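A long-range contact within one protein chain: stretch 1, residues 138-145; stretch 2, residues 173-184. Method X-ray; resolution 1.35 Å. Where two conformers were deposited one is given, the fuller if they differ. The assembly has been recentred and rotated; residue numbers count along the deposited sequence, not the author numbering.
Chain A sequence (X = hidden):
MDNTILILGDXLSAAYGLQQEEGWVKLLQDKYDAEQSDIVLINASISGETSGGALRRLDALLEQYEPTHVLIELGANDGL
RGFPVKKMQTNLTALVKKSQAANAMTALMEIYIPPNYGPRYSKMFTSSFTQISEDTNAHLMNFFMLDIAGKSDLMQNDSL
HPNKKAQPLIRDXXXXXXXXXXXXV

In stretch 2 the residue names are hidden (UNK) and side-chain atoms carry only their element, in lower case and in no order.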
# COMPACT_ATOMS: atom_id res chain seq x y z
N ALA A 138 -3.83 1.57 -13.56
CA ALA A 138 -3.95 1.77 -12.12
C ALA A 138 -3.41 3.12 -11.76
O ALA A 138 -2.37 3.57 -12.29
CB ALA A 138 -3.15 0.72 -11.38
N HIS A 139 -3.96 3.76 -10.78
CA HIS A 139 -3.58 5.07 -10.26
C HIS A 139 -2.31 4.94 -9.41
O HIS A 139 -2.38 4.20 -8.39
CB HIS A 139 -4.76 5.59 -9.37
CG HIS A 139 -4.50 6.96 -8.88
ND1 HIS A 139 -4.12 7.29 -7.59
CD2 HIS A 139 -4.54 8.12 -9.57
CE1 HIS A 139 -3.88 8.60 -7.53
NE2 HIS A 139 -4.17 9.13 -8.71
N LEU A 140 -1.25 5.64 -9.68
CA LEU A 140 -0.05 5.53 -8.84
C LEU A 140 -0.10 6.54 -7.69
O LEU A 140 -0.50 7.69 -7.82
CB LEU A 140 1.24 5.72 -9.67
CG LEU A 140 2.54 5.29 -9.00
CD1 LEU A 140 2.67 3.78 -8.93
CD2 LEU A 140 3.77 5.89 -9.75
N MET A 141 0.26 6.05 -6.52
CA MET A 141 0.29 6.83 -5.30
C MET A 141 1.72 7.05 -4.82
O MET A 141 2.54 6.10 -4.87
CB MET A 141 -0.47 6.05 -4.25
CG MET A 141 -1.92 6.13 -4.44
SD MET A 141 -2.76 5.90 -2.80
CE MET A 141 -4.43 6.29 -3.40
N ASN A 142 2.04 8.21 -4.29
CA ASN A 142 3.33 8.47 -3.68
C ASN A 142 3.59 7.54 -2.45
O ASN A 142 2.66 7.25 -1.71
CB ASN A 142 3.38 9.95 -3.19
CG ASN A 142 4.76 10.42 -2.90
OD1 ASN A 142 5.65 10.33 -3.65
ND2 ASN A 142 4.89 10.98 -1.67
N PHE A 143 4.84 7.13 -2.30
CA PHE A 143 5.19 6.24 -1.13
C PHE A 143 5.16 7.08 0.14
O PHE A 143 5.96 8.00 0.30
CB PHE A 143 6.55 5.70 -1.37
CG PHE A 143 7.00 4.59 -0.42
CD1 PHE A 143 6.09 3.71 0.11
CD2 PHE A 143 8.34 4.42 -0.13
CE1 PHE A 143 6.52 2.66 0.94
CE2 PHE A 143 8.75 3.34 0.70
CZ PHE A 143 7.81 2.51 1.20
N PHE A 144 4.33 6.70 1.10
CA PHE A 144 4.22 7.50 2.32
C PHE A 144 5.42 7.42 3.21
O PHE A 144 5.55 8.26 4.10
CB PHE A 144 2.92 7.17 3.11
CG PHE A 144 2.76 5.73 3.56
CD1 PHE A 144 3.56 5.19 4.56
CD2 PHE A 144 1.73 4.96 3.02
CE1 PHE A 144 3.33 3.86 4.97
CE2 PHE A 144 1.52 3.63 3.46
CZ PHE A 144 2.32 3.10 4.44
N MET A 145 6.34 6.47 2.99
CA MET A 145 7.53 6.37 3.83
C MET A 145 8.63 7.35 3.49
O MET A 145 9.57 7.50 4.25
CB MET A 145 8.11 4.96 3.78
CG MET A 145 7.21 3.95 4.51
SD MET A 145 6.96 4.29 6.30
CE MET A 145 8.64 4.18 6.96
N UNK A 173 -0.84 12.02 5.04
CA UNK A 173 -0.41 11.81 3.66
C UNK A 173 -1.38 10.93 2.88
O UNK A 173 -1.59 11.07 1.68
c UNK A 173 1.00 11.19 3.58
c UNK A 173 3.46 11.46 3.96
o UNK A 173 4.20 11.55 5.00
c UNK A 173 2.09 12.08 4.09
o UNK A 173 3.78 10.92 2.85
N UNK A 174 -1.95 9.95 3.58
CA UNK A 174 -2.89 9.07 2.92
C UNK A 174 -4.25 9.73 2.70
O UNK A 174 -4.89 9.49 1.68
s UNK A 174 -1.24 6.68 1.75
c UNK A 174 -1.72 6.88 3.49
c UNK A 174 -3.00 7.73 3.64
c UNK A 174 -2.59 5.67 1.26
N UNK A 175 -4.66 10.58 3.64
CA UNK A 175 -5.88 11.37 3.40
C UNK A 175 -5.74 12.15 2.10
O UNK A 175 -6.62 12.20 1.27
c UNK A 175 -7.27 13.21 4.39
c UNK A 175 -9.48 14.85 4.00
c UNK A 175 -6.09 12.32 4.59
o UNK A 175 -10.57 15.70 3.80
c UNK A 175 -9.69 13.60 4.51
c UNK A 175 -7.12 14.48 3.88
c UNK A 175 -8.22 15.30 3.66
c UNK A 175 -8.57 12.76 4.70
N UNK A 176 -4.57 12.79 1.94
CA UNK A 176 -4.36 13.62 0.76
C UNK A 176 -4.24 12.78 -0.51
O UNK A 176 -4.83 13.10 -1.53
o UNK A 176 -2.11 16.04 2.42
c UNK A 176 -3.19 15.50 2.02
o UNK A 176 -4.28 15.87 2.48
c UNK A 176 -3.08 14.43 0.95
N UNK A 177 -3.50 11.66 -0.43
CA UNK A 177 -3.37 10.79 -1.63
C UNK A 177 -4.69 10.18 -2.07
O UNK A 177 -5.07 10.12 -3.23
o UNK A 177 -1.07 10.16 -1.62
c UNK A 177 -2.40 9.62 -1.43
N UNK A 178 -5.53 9.75 -1.08
CA UNK A 178 -6.83 9.16 -1.38
C UNK A 178 -7.75 10.22 -1.96
O UNK A 178 -8.47 9.98 -2.93
c UNK A 178 -7.41 8.44 -0.17
c UNK A 178 -6.88 6.49 1.36
c UNK A 178 -6.59 7.16 0.04
c UNK A 178 -8.91 8.10 -0.41
N UNK A 179 -7.72 11.43 -1.38
CA UNK A 179 -8.58 12.48 -1.89
C UNK A 179 -8.24 12.80 -3.35
O UNK A 179 -9.14 12.93 -4.16
n UNK A 179 -9.69 18.48 -0.13
c UNK A 179 -9.19 16.07 -0.59
c UNK A 179 -8.44 13.72 -1.03
c UNK A 179 -9.76 17.38 -1.16
c UNK A 179 -9.29 14.88 -1.57
N UNK A 180 -6.93 12.90 -3.64
CA UNK A 180 -6.52 13.19 -5.02
C UNK A 180 -6.91 12.06 -5.94
O UNK A 180 -7.34 12.34 -7.05
c UNK A 180 -2.83 16.24 -3.50
c UNK A 180 -5.02 13.44 -5.06
c UNK A 180 -4.66 14.81 -4.42
c UNK A 180 -3.17 14.89 -4.20
n UNK A 180 -1.39 16.23 -3.07
N UNK A 181 -6.79 10.81 -5.50
CA UNK A 181 -7.24 9.71 -6.35
C UNK A 181 -8.71 9.77 -6.66
O UNK A 181 -9.14 9.64 -7.81
c UNK A 181 -7.97 4.15 -3.99
c UNK A 181 -7.65 5.54 -4.27
c UNK A 181 -7.49 6.95 -7.62
c UNK A 181 -8.22 3.66 -6.32
c UNK A 181 -8.20 3.30 -5.05
c UNK A 181 -7.93 4.98 -6.64
c UNK A 181 -7.67 5.94 -5.61
n UNK A 181 -7.83 5.60 -7.83
c UNK A 181 -7.36 7.15 -6.26
c UNK A 181 -6.93 8.42 -5.59
N UNK A 182 -9.55 10.00 -5.64
CA UNK A 182 -11.00 9.91 -5.85
C UNK A 182 -11.57 11.15 -6.52
O UNK A 182 -12.76 11.17 -6.92
c UNK A 182 -11.68 9.67 -4.50
c UNK A 182 -12.09 8.29 -2.47
c UNK A 182 -11.58 7.15 -4.59
c UNK A 182 -11.32 8.39 -3.78
N UNK A 183 -10.76 12.20 -6.58
CA UNK A 183 -11.12 13.32 -7.45
C UNK A 183 -10.48 13.01 -8.84
O UNK A 183 -10.91 13.59 -9.85
n UNK A 183 -12.02 14.66 -5.12
c UNK A 183 -10.48 14.62 -6.99
o UNK A 183 -10.13 15.80 -4.98
c UNK A 183 -10.88 15.06 -5.60
N UNK A 184 -9.40 12.21 -8.89
CA UNK A 184 -8.72 11.89 -10.15
C UNK A 184 -9.52 10.92 -11.03
O UNK A 184 -9.13 10.69 -12.19
c UNK A 184 -6.27 12.50 -9.84
o UNK A 184 -5.04 12.26 -9.64
c UNK A 184 -7.29 11.37 -9.96
n UNK A 184 -6.76 13.75 -9.97
O HOH W 1 2.79 11.07 0.39
O HOH W 2 1.13 8.91 -0.03
O HOH W 3 6.35 10.46 1.74

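Position 173 has three carbons in a row, the third carrying two oxygens. One oxygen takes hydrogen bonds from two waters: water 1, also bound by ND2 of Asn-142, and water 3, which donates to O of Phe-143. A carboxylate fits, and the residue is Glu-173. Its OE1 lies 3.4 Å from O of Phe-144, but both atoms are acceptors, so this is not a hydrogen bond. The waters link OE1 to Asn-142 and Phe-143 instead.

Position 174 has two carbons, a sulfur and a last carbon, unbranched. The sulfur lies 3.7 Å from CD2 of Phe-144, oblique to the ring. This is Met-174. Its CE is 4.1 Å from SD of Met-141.

Position 175 has one carbon, then a six-carbon ring bearing an oxygen. It does not reach stretch 1. This is Tyr-175.

Position 176 has two carbons, the second with two oxygens. It is exposed and out of reach: Asp-176.

Position 177 has one carbon and one oxygen. The carbon is 4.0 Å from SD of Met-141, and the oxygen binds water 2, which donates to O of Asn-142. This is Ser-177.

Position 178 has four carbons, forked at the first, with one arm two carbons long. CB points away, yet the first carbon of the long arm is 4.2 Å from CE of Met-141. This is Ile-178.

Positions 179 and 180 each have four carbons in a row ending in nitrogen. Neither touches stretch 1. They are Lys-179 and Lys-180.

Position 181 has one carbon, then fused five- and six-membered rings holding eight carbons and one nitrogen. The five-membered ring makes an offset stack with His-139, centroids 4.2 Å apart and planes at 15°. This is Trp-181. Its CE3 is 3.4 Å from CE of Met-141.

Position 182 has four carbons, forked at the second. CB points away from stretch 1. This is Leu-182.

Positions 183 and 184 each have two carbons, the second carrying one oxygen and one nitrogen. The first is out of reach. At 184 the oxygen accepts a weak hydrogen bond near the edge of the His-139 ring. They are Asn-183 and Asn-184; the bond runs from NE2 of His-139 to OD1 of Asn-184, 3.4 Å.

The strand and helix run nearly antiparallel, at 163°. His-139 thus meets Trp-181, Met-141 meets Ser-177, and Phe-144 meets Glu-173. Aromatic stacking holds one end. Met-141 packs in the middle against Met-174, Ser-177, Ile-178 and Trp-181. Waters join the polar groups around Glu-173 and Ser-177.

Stretch 2 (173-184) EMYDSIKKWLNN
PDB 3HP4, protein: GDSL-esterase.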